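Local structure of putative aldolase (Bacteroides vulgatus ATCC 8482, 3DXI) at residues L41-P49 / F57-L68; I113-K124 / K149-D158. The protein is a putative aldolase of the HMGL-like family, built around a TIM barrel, whose precise activity is not established. All blocks are in the same frame, centred on the assembly; numbering follows the deposited sequence.

Contact 1 (L41-P49 / F57-L68)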
loop_
_atom_site.group_PDB
_atom_site.type_symbol
_atom_site.label_atom_id
_atom_site.label_comp_id
_atom_site.label_asym_id
_atom_site.label_seq_id
_atom_site.Cartn_x
_atom_site.Cartn_y
_atom_site.Cartn_z
ATOM N N LEU A 41 -7.340 -15.196 17.012
ATOM C CA LEU A 41 -5.920 -14.946 17.170
ATOM C C LEU A 41 -5.184 -16.257 16.909
ATOM O O LEU A 41 -5.342 -17.217 17.660
ATOM C CB LEU A 41 -5.602 -14.473 18.592
ATOM C CG LEU A 41 -6.408 -13.329 19.215
ATOM C CD1 LEU A 41 -5.883 -13.063 20.616
ATOM C CD2 LEU A 41 -6.299 -12.075 18.358
ATOM N N GLU A 42 -4.404 -16.304 15.833
ATOM C CA GLU A 42 -3.625 -17.495 15.515
ATOM C C GLU A 42 -2.258 -17.178 16.096
ATOM O O GLU A 42 -1.479 -16.424 15.511
ATOM C CB GLU A 42 -3.540 -17.691 14.010
ATOM C CG GLU A 42 -2.817 -18.946 13.606
ATOM C CD GLU A 42 -2.930 -19.184 12.128
ATOM O OE1 GLU A 42 -2.524 -18.284 11.361
ATOM O OE2 GLU A 42 -3.427 -20.261 11.733
ATOM N N VAL A 43 -1.981 -17.769 17.253
ATOM C CA VAL A 43 -0.762 -17.503 18.001
ATOM C C VAL A 43 0.499 -18.284 17.656
ATOM O O VAL A 43 1.591 -17.926 18.113
ATOM C CB VAL A 43 -1.041 -17.670 19.504
ATOM C CG1 VAL A 43 -2.190 -16.743 19.920
ATOM C CG2 VAL A 43 -1.394 -19.121 19.807
ATOM N N GLY A 44 0.368 -19.345 16.869
ATOM C CA GLY A 44 1.551 -20.109 16.525
ATOM C C GLY A 44 1.298 -21.453 15.883
ATOM O O GLY A 44 0.172 -21.786 15.516
ATOM N N TYR A 45 2.371 -22.223 15.754
ATOM C CA TYR A 45 2.335 -23.550 15.158
ATOM C C TYR A 45 2.448 -24.623 16.230
ATOM O O TYR A 45 2.854 -24.351 17.365
ATOM C CB TYR A 45 3.532 -23.740 14.216
ATOM C CG TYR A 45 3.516 -22.921 12.941
ATOM C CD1 TYR A 45 2.879 -23.399 11.797
ATOM C CD2 TYR A 45 4.148 -21.678 12.878
ATOM C CE1 TYR A 45 2.872 -22.661 10.613
ATOM C CE2 TYR A 45 4.148 -20.923 11.695
ATOM C CZ TYR A 45 3.507 -21.427 10.569
ATOM O OH TYR A 45 3.489 -20.710 9.403
ATOM N N ARG A 46 2.067 -25.838 15.847
ATOM C CA ARG A 46 2.222 -27.019 16.680
ATOM C C ARG A 46 3.104 -27.822 15.712
ATOM O O ARG A 46 2.802 -27.909 14.525
ATOM C CB ARG A 46 0.886 -27.729 16.935
ATOM C CG ARG A 46 0.029 -27.116 18.050
ATOM C CD ARG A 46 0.653 -27.274 19.443
ATOM N NE ARG A 46 0.503 -28.620 20.001
ATOM C CZ ARG A 46 0.980 -29.000 21.189
ATOM N NH1 ARG A 46 1.638 -28.135 21.955
ATOM N NH2 ARG A 46 0.816 -30.251 21.609
ATOM N N ASN A 47 4.206 -28.372 16.200
ATOM C CA ASN A 47 5.121 -29.104 15.332
ATOM C C ASN A 47 5.741 -30.314 15.994
ATOM O O ASN A 47 5.741 -30.441 17.212
ATOM C CB ASN A 47 6.287 -28.197 14.906
ATOM C CG ASN A 47 6.085 -27.555 13.547
ATOM O OD1 ASN A 47 6.049 -26.329 13.432
ATOM N ND2 ASN A 47 5.980 -28.375 12.509
ATOM N N LYS A 48 6.286 -31.193 15.163
ATOM C CA LYS A 48 7.004 -32.362 15.639
ATOM C C LYS A 48 8.426 -31.810 15.768
ATOM O O LYS A 48 8.716 -30.740 15.246
ATOM C CB LYS A 48 6.932 -33.483 14.600
ATOM C CG LYS A 48 5.520 -34.052 14.434
ATOM C CD LYS A 48 5.456 -35.163 13.382
ATOM C CE LYS A 48 5.689 -34.633 11.979
ATOM N NZ LYS A 48 5.457 -35.686 10.938
ATOM N N PRO A 49 9.325 -32.508 16.476
ATOM C CA PRO A 49 10.689 -31.978 16.607
ATOM C C PRO A 49 11.349 -31.616 15.275
ATOM O O PRO A 49 11.476 -32.454 14.381
ATOM C CB PRO A 49 11.415 -33.096 17.345
ATOM C CG PRO A 49 10.329 -33.650 18.226
ATOM C CD PRO A 49 9.156 -33.730 17.278
ATOM N N PHE A 57 6.834 -20.286 19.917
ATOM C CA PHE A 57 5.626 -20.324 19.100
ATOM C C PHE A 57 5.677 -21.127 17.806
ATOM O O PHE A 57 4.798 -21.022 16.951
ATOM C CB PHE A 57 5.139 -18.892 18.880
ATOM C CG PHE A 57 4.669 -18.240 20.155
ATOM C CD1 PHE A 57 3.403 -18.518 20.668
ATOM C CD2 PHE A 57 5.527 -17.433 20.896
ATOM C CE1 PHE A 57 3.002 -18.008 21.899
ATOM C CE2 PHE A 57 5.134 -16.917 22.134
ATOM C CZ PHE A 57 3.870 -17.208 22.634
ATOM N N GLY A 58 6.709 -21.951 17.692
ATOM C CA GLY A 58 6.837 -22.836 16.553
ATOM C C GLY A 58 6.284 -24.162 17.050
ATOM O O GLY A 58 5.901 -25.035 16.269
ATOM N N TYR A 59 6.230 -24.287 18.377
ATOM C CA TYR A 59 5.729 -25.483 19.061
ATOM C C TYR A 59 4.498 -25.181 19.917
ATOM O O TYR A 59 3.716 -26.083 20.221
ATOM C CB TYR A 59 6.817 -26.072 19.969
ATOM C CG TYR A 59 7.990 -26.672 19.230
ATOM C CD1 TYR A 59 7.861 -27.878 18.542
ATOM C CD2 TYR A 59 9.227 -26.024 19.200
ATOM C CE1 TYR A 59 8.924 -28.421 17.843
ATOM C CE2 TYR A 59 10.303 -26.564 18.498
ATOM C CZ TYR A 59 10.140 -27.759 17.824
ATOM O OH TYR A 59 11.194 -28.301 17.135
ATOM N N THR A 60 4.343 -23.917 20.308
ATOM C CA THR A 60 3.225 -23.463 21.136
ATOM C C THR A 60 2.829 -24.506 22.192
ATOM O O THR A 60 1.768 -25.127 22.120
ATOM C CB THR A 60 2.000 -23.110 20.262
ATOM O OG1 THR A 60 2.431 -22.359 19.120
ATOM C CG2 THR A 60 1.006 -22.243 21.053
ATOM N N PRO A 61 3.691 -24.702 23.202
ATOM C CA PRO A 61 3.441 -25.670 24.274
ATOM C C PRO A 61 2.170 -25.414 25.083
ATOM O O PRO A 61 1.664 -24.294 25.137
ATOM C CB PRO A 61 4.706 -25.563 25.130
ATOM C CG PRO A 61 5.110 -24.144 24.949
ATOM C CD PRO A 61 4.926 -23.943 23.463
ATOM N N VAL A 62 1.666 -26.470 25.715
ATOM C CA VAL A 62 0.469 -26.393 26.542
ATOM C C VAL A 62 0.571 -25.321 27.627
ATOM O O VAL A 62 -0.365 -24.557 27.836
ATOM C CB VAL A 62 0.185 -27.759 27.213
ATOM C CG1 VAL A 62 -0.933 -27.624 28.243
ATOM C CG2 VAL A 62 -0.188 -28.781 26.153
ATOM N N SER A 63 1.709 -25.268 28.317
ATOM C CA SER A 63 1.898 -24.287 29.376
ATOM C C SER A 63 1.585 -22.878 28.878
ATOM O O SER A 63 0.922 -22.105 29.567
ATOM C CB SER A 63 3.330 -24.352 29.924
ATOM O OG SER A 63 4.296 -24.125 28.908
ATOM N N VAL A 64 2.052 -22.546 27.679
ATOM C CA VAL A 64 1.800 -21.227 27.113
ATOM C C VAL A 64 0.320 -21.042 26.773
ATOM O O VAL A 64 -0.271 -20.004 27.071
ATOM C CB VAL A 64 2.645 -20.994 25.839
ATOM C CG1 VAL A 64 2.252 -19.672 25.179
ATOM C CG2 VAL A 64 4.125 -20.979 26.198
ATOM N N LEU A 65 -0.280 -22.055 26.161
ATOM C CA LEU A 65 -1.685 -21.982 25.785
ATOM C C LEU A 65 -2.630 -21.814 26.980
ATOM O O LEU A 65 -3.650 -21.135 26.872
ATOM C CB LEU A 65 -2.074 -23.217 24.956
ATOM C CG LEU A 65 -1.436 -23.253 23.557
ATOM C CD1 LEU A 65 -1.699 -24.583 22.892
ATOM C CD2 LEU A 65 -1.990 -22.109 22.711
ATOM N N LYS A 66 -2.297 -22.421 28.116
ATOM C CA LYS A 66 -3.138 -22.294 29.304
ATOM C C LYS A 66 -3.163 -20.844 29.776
ATOM O O LYS A 66 -4.202 -20.337 30.205
ATOM C CB LYS A 66 -2.616 -23.176 30.439
ATOM C CG LYS A 66 -2.887 -24.652 30.265
ATOM C CD LYS A 66 -2.345 -25.430 31.456
ATOM C CE LYS A 66 -2.670 -26.909 31.341
ATOM N NZ LYS A 66 -2.152 -27.660 32.516
ATOM N N HIS A 67 -2.007 -20.191 29.707
ATOM C CA HIS A 67 -1.871 -18.796 30.103
ATOM C C HIS A 67 -2.655 -17.893 29.146
ATOM O O HIS A 67 -3.457 -17.060 29.570
ATOM C CB HIS A 67 -0.390 -18.403 30.095
ATOM C CG HIS A 67 -0.146 -16.946 30.336
ATOM N ND1 HIS A 67 -0.540 -16.308 31.491
ATOM C CD2 HIS A 67 0.457 -16.005 29.571
ATOM C CE1 HIS A 67 -0.190 -15.034 31.428
ATOM N NE2 HIS A 67 0.417 -14.826 30.273
ATOM N N LEU A 68 -2.420 -18.063 27.851
ATOM C CA LEU A 68 -3.107 -17.264 26.839
ATOM C C LEU A 68 -4.620 -17.453 26.921
ATOM O O LEU A 68 -5.384 -16.494 26.810
ATOM C CB LEU A 68 -2.621 -17.648 25.437
ATOM C CG LEU A 68 -1.121 -17.494 25.157
ATOM C CD1 LEU A 68 -0.862 -17.766 23.681
ATOM C CD2 LEU A 68 -0.646 -16.088 25.527
HETATM O O HOH W 1 4.038 -28.377 18.918
#

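Contact 2 (I113-K124 / K149-D158)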
loop_
_atom_site.group_PDB
_atom_site.type_symbol
_atom_site.label_atom_id
_atom_site.label_comp_id
_atom_site.label_asym_id
_atom_site.label_seq_id
_atom_site.Cartn_x
_atom_site.Cartn_y
_atom_site.Cartn_z
ATOM N N ILE A 113 -4.940 -31.161 -1.599
ATOM C CA ILE A 113 -6.241 -30.915 -0.986
ATOM C C ILE A 113 -6.933 -32.194 -0.490
ATOM O O ILE A 113 -7.458 -32.222 0.625
ATOM C CB ILE A 113 -7.177 -30.143 -1.966
ATOM C CG1 ILE A 113 -8.399 -29.607 -1.215
ATOM C CG2 ILE A 113 -7.593 -31.034 -3.122
ATOM C CD1 ILE A 113 -8.050 -28.568 -0.161
ATOM N N ASP A 114 -6.924 -33.254 -1.298
ATOM C CA ASP A 114 -7.571 -34.499 -0.895
ATOM C C ASP A 114 -6.936 -35.117 0.348
ATOM O O ASP A 114 -7.634 -35.652 1.204
ATOM C CB ASP A 114 -7.566 -35.526 -2.036
ATOM C CG ASP A 114 -8.555 -35.183 -3.144
ATOM O OD1 ASP A 114 -9.667 -34.702 -2.838
ATOM O OD2 ASP A 114 -8.229 -35.414 -4.329
ATOM N N ARG A 115 -5.612 -35.047 0.448
ATOM C CA ARG A 115 -4.917 -35.600 1.606
ATOM C C ARG A 115 -5.233 -34.736 2.827
ATOM O O ARG A 115 -5.358 -35.237 3.946
ATOM C CB ARG A 115 -3.406 -35.618 1.355
ATOM C CG ARG A 115 -2.619 -36.454 2.346
ATOM C CD ARG A 115 -1.208 -35.910 2.501
ATOM N NE ARG A 115 -0.479 -35.873 1.243
ATOM C CZ ARG A 115 0.483 -34.998 0.960
ATOM N NH1 ARG A 115 0.832 -34.071 1.843
ATOM N NH2 ARG A 115 1.114 -35.064 -0.204
ATOM N N ALA A 116 -5.368 -33.432 2.602
ATOM C CA ALA A 116 -5.677 -32.500 3.686
ATOM C C ALA A 116 -7.087 -32.744 4.227
ATOM O O ALA A 116 -7.342 -32.551 5.418
ATOM C CB ALA A 116 -5.541 -31.055 3.197
ATOM N N ILE A 117 -7.998 -33.172 3.352
ATOM C CA ILE A 117 -9.376 -33.444 3.764
ATOM C C ILE A 117 -9.422 -34.617 4.741
ATOM O O ILE A 117 -10.248 -34.646 5.655
ATOM C CB ILE A 117 -10.285 -33.745 2.539
ATOM C CG1 ILE A 117 -10.438 -32.477 1.695
ATOM C CG2 ILE A 117 -11.656 -34.260 3.008
ATOM C CD1 ILE A 117 -11.197 -32.672 0.398
ATOM N N VAL A 118 -8.528 -35.579 4.536
ATOM C CA VAL A 118 -8.429 -36.745 5.403
ATOM C C VAL A 118 -7.980 -36.265 6.780
ATOM O O VAL A 118 -8.497 -36.695 7.810
ATOM C CB VAL A 118 -7.381 -37.751 4.863
ATOM C CG1 VAL A 118 -7.136 -38.849 5.892
ATOM C CG2 VAL A 118 -7.853 -38.339 3.527
ATOM N N LEU A 119 -7.002 -35.367 6.784
ATOM C CA LEU A 119 -6.468 -34.811 8.021
ATOM C C LEU A 119 -7.565 -34.015 8.727
ATOM O O LEU A 119 -7.834 -34.220 9.918
ATOM C CB LEU A 119 -5.278 -33.904 7.699
ATOM C CG LEU A 119 -4.389 -33.417 8.842
ATOM C CD1 LEU A 119 -3.726 -34.611 9.520
ATOM C CD2 LEU A 119 -3.333 -32.465 8.288
ATOM N N ALA A 120 -8.204 -33.118 7.977
ATOM C CA ALA A 120 -9.275 -32.274 8.509
ATOM C C ALA A 120 -10.363 -33.102 9.171
ATOM O O ALA A 120 -10.808 -32.787 10.271
ATOM C CB ALA A 120 -9.872 -31.431 7.399
ATOM N N LYS A 121 -10.791 -34.161 8.491
ATOM C CA LYS A 121 -11.829 -35.041 9.006
ATOM C C LYS A 121 -11.446 -35.568 10.385
ATOM O O LYS A 121 -12.267 -35.579 11.304
ATOM C CB LYS A 121 -12.044 -36.203 8.033
ATOM C CG LYS A 121 -13.367 -36.922 8.197
ATOM C CD LYS A 121 -13.684 -37.727 6.942
ATOM C CE LYS A 121 -15.120 -38.231 6.949
ATOM N NZ LYS A 121 -15.512 -38.752 5.605
ATOM N N ALA A 122 -10.193 -35.996 10.532
ATOM C CA ALA A 122 -9.712 -36.513 11.811
ATOM C C ALA A 122 -9.683 -35.421 12.889
ATOM O O ALA A 122 -10.032 -35.665 14.042
ATOM C CB ALA A 122 -8.316 -37.118 11.639
ATOM N N ILE A 123 -9.259 -34.219 12.512
ATOM C CA ILE A 123 -9.199 -33.108 13.461
ATOM C C ILE A 123 -10.604 -32.755 13.952
ATOM O O ILE A 123 -10.800 -32.386 15.110
ATOM C CB ILE A 123 -8.565 -31.850 12.813
ATOM C CG1 ILE A 123 -7.093 -32.112 12.481
ATOM C CG2 ILE A 123 -8.684 -30.662 13.754
ATOM C CD1 ILE A 123 -6.413 -30.965 11.749
ATOM N N LYS A 124 -11.584 -32.889 13.065
ATOM C CA LYS A 124 -12.959 -32.564 13.413
ATOM C C LYS A 124 -13.537 -33.492 14.483
ATOM O O LYS A 124 -14.361 -33.070 15.298
ATOM C CB LYS A 124 -13.839 -32.601 12.165
ATOM C CG LYS A 124 -15.016 -31.654 12.243
ATOM C CD LYS A 124 -14.534 -30.205 12.247
ATOM C CE LYS A 124 -15.654 -29.259 12.625
ATOM N NZ LYS A 124 -16.838 -29.483 11.754
ATOM N N LYS A 149 -13.309 -30.191 -6.114
ATOM C CA LYS A 149 -12.887 -30.987 -4.969
ATOM C C LYS A 149 -13.241 -30.316 -3.650
ATOM O O LYS A 149 -12.997 -30.881 -2.579
ATOM C CB LYS A 149 -11.373 -31.220 -5.016
ATOM C CG LYS A 149 -10.905 -31.996 -6.235
ATOM C CD LYS A 149 -9.396 -32.172 -6.239
ATOM C CE LYS A 149 -8.949 -32.950 -7.469
ATOM N NZ LYS A 149 -7.473 -33.182 -7.510
ATOM N N LEU A 150 -13.814 -29.117 -3.721
ATOM C CA LEU A 150 -14.161 -28.386 -2.510
ATOM C C LEU A 150 -15.481 -28.816 -1.886
ATOM O O LEU A 150 -15.718 -28.562 -0.706
ATOM C CB LEU A 150 -14.179 -26.878 -2.785
ATOM C CG LEU A 150 -12.867 -26.269 -3.289
ATOM C CD1 LEU A 150 -13.010 -24.757 -3.343
ATOM C CD2 LEU A 150 -11.711 -26.654 -2.370
ATOM N N LYS A 151 -16.347 -29.469 -2.653
ATOM C CA LYS A 151 -17.612 -29.901 -2.077
ATOM C C LYS A 151 -17.374 -30.894 -0.940
ATOM O O LYS A 151 -18.179 -30.993 -0.012
ATOM C CB LYS A 151 -18.512 -30.548 -3.129
ATOM C CG LYS A 151 -19.835 -31.021 -2.538
ATOM C CD LYS A 151 -20.809 -31.527 -3.590
ATOM C CE LYS A 151 -22.086 -32.047 -2.942
ATOM N NZ LYS A 151 -23.094 -32.469 -3.961
ATOM N N ALA A 152 -16.262 -31.617 -1.007
ATOM C CA ALA A 152 -15.933 -32.609 0.013
ATOM C C ALA A 152 -15.618 -32.017 1.392
ATOM O O ALA A 152 -15.523 -32.750 2.378
ATOM C CB ALA A 152 -14.762 -33.470 -0.465
ATOM N N ILE A 153 -15.463 -30.698 1.471
ATOM C CA ILE A 153 -15.150 -30.059 2.747
ATOM C C ILE A 153 -16.368 -29.449 3.436
ATOM O O ILE A 153 -16.264 -28.945 4.552
ATOM C CB ILE A 153 -14.083 -28.952 2.573
ATOM C CG1 ILE A 153 -14.704 -27.694 1.961
ATOM C CG2 ILE A 153 -12.973 -29.445 1.671
ATOM C CD1 ILE A 153 -13.761 -26.491 1.945
ATOM N N ASP A 154 -17.522 -29.508 2.777
ATOM C CA ASP A 154 -18.753 -28.935 3.322
ATOM C C ASP A 154 -19.121 -29.298 4.759
ATOM O O ASP A 154 -19.648 -28.456 5.490
ATOM C CB ASP A 154 -19.940 -29.256 2.408
ATOM C CG ASP A 154 -19.969 -28.390 1.167
ATOM O OD1 ASP A 154 -19.342 -27.308 1.178
ATOM O OD2 ASP A 154 -20.631 -28.778 0.184
ATOM N N LYS A 155 -18.860 -30.536 5.169
ATOM C CA LYS A 155 -19.191 -30.951 6.529
ATOM C C LYS A 155 -18.017 -30.871 7.505
ATOM O O LYS A 155 -18.191 -31.101 8.702
ATOM C CB LYS A 155 -19.751 -32.379 6.534
ATOM C CG LYS A 155 -21.264 -32.471 6.393
ATOM C CD LYS A 155 -21.748 -31.830 5.109
ATOM C CE LYS A 155 -23.264 -31.901 4.996
ATOM N NZ LYS A 155 -23.748 -31.266 3.734
ATOM N N ILE A 156 -16.834 -30.535 6.998
ATOM C CA ILE A 156 -15.645 -30.449 7.838
ATOM C C ILE A 156 -15.133 -29.033 8.082
ATOM O O ILE A 156 -14.961 -28.612 9.225
ATOM C CB ILE A 156 -14.471 -31.258 7.245
ATOM C CG1 ILE A 156 -14.843 -32.738 7.135
ATOM C CG2 ILE A 156 -13.239 -31.103 8.126
ATOM C CD1 ILE A 156 -15.573 -33.091 5.871
ATOM N N ALA A 157 -14.879 -28.305 7.006
ATOM C CA ALA A 157 -14.354 -26.953 7.116
ATOM C C ALA A 157 -15.251 -25.964 7.856
ATOM O O ALA A 157 -16.469 -25.972 7.697
ATOM C CB ALA A 157 -14.033 -26.410 5.723
ATOM N N ASP A 158 -14.621 -25.129 8.680
ATOM C CA ASP A 158 -15.303 -24.077 9.416
ATOM C C ASP A 158 -14.820 -22.783 8.782
ATOM O O ASP A 158 -15.355 -21.704 9.028
ATOM C CB ASP A 158 -14.912 -24.121 10.887
ATOM C CG ASP A 158 -15.564 -25.269 11.613
ATOM O OD1 ASP A 158 -16.779 -25.168 11.873
ATOM O OD2 ASP A 158 -14.874 -26.269 11.903
#

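Contact 1 (L41-P49 / F57-L68)
Val-43, on barrel strand 40-45, sends its methyls to helix 62-71 and to Thr-60 before it: CG1 lies 4.1 Å from Leu-68 CD1, the two side chains reaching toward each other tip to tip, while CG2 meets the Leu-65 and Thr-60 methyls. Gly-44 CA packs against Phe-57 O and Thr-60 OG1. Tyr-45 is gripped through its backbone. Its N-H runs almost straight (170°) to Phe-57 O at 3.0 Å, and its O accepts the hydroxyl of Thr-60, OG1 to O 2.7 Å. The Thr-60 hydroxyl gets there because OG1 stands beside its own backbone N (chi1 -44°), on a residue that leaves the short helix 56-59 with positive phi. Arg-46 starts away from 57-68 but folds back through bends at chi2 and chi3; NH1 then donates to Thr-60 O at 3.0 Å and weakly to Tyr-59 O, while NE bonds Leu-93 O. Thr-60 O lies near the guanidinium plane, whereas NH1 stands above the plane of that carbonyl. Beyond it a water accepts from Asn-47 N and donates to Tyr-59 O. The Tyr-59 ring turns its edge to the carbonyls of Asn-47 and Lys-48, CE1 lying 3.5 Å from Lys-48 O, and its hydroxyl bonds Ser-50 N. Contact 1 is thus apolar around Val-43 and polar from Tyr-45 onward: the turn carbonyls of Phe-57, Tyr-59 and Thr-60 all find donors, which ties the segment leaving the second barrel strand to the entry of its following helix.

Contact 2 (I113-K124 / K149-D158)
Ile-117 holds CG1 beside its backbone N (chi1 -67°) and extends the chain from there, which brings CD1 against both Ala-152 CB, at 3.8 Å, and Ile-153 CG2, at 3.9 Å; the two isoleucines cross at about a right angle. Ile-156 presses CG2 on Ala-120 CB at 3.5 Å, tighter than usual for two methyl carbons. Lys-124 bends at chi2 (67°) and again at chi4, and the folded chain brings NZ to Ile-156 O for a weak hydrogen bond of 3.3 Å. Its CE touches Asp-158 OD2, although the salt bridge from NZ to that oxygen is long, 3.8 Å; OD2 also accepts from Val-130 N on the neighbouring strand. At the start of the helix, extended Lys-149 passes obliquely over Ile-113, CD to CG2 3.8 Å, and ends in another long salt bridge, NZ to Asp-114 OD2. Ala-120 and Ile-153 both rest on Phe-132 of strand 129-134. Helix 113-124 therefore meets the 3-10 segment and the loop after it through aliphatic side chains over the barrel wall. With only long lysine-carboxylate pairs and a weak hydrogen bond beside them, apolar contact probably contributes more than charge.

Both contacts belong to one eight-stranded parallel TIM barrel, and they follow in series along the chain; contact 1 includes a strand of the wall, contact 2 lies in the layer outside it. Contact 1 joins the second strand, 40-45, and the loop after it to the helices 56-59 and 62-71; contact 2 joins helix 113-124, which connects the fourth and fifth strands, to the loop region 149-158 between the fifth and sixth. Their centres are 23 Å apart and their nearest atoms about 9 Å, with no direct touch. Strands 75-81 and 103-108 and helix 90-94 lie between them in sequence. The barrel is thus the shared frame, with strand-to-helix packing in one sector and packing between two connections in another.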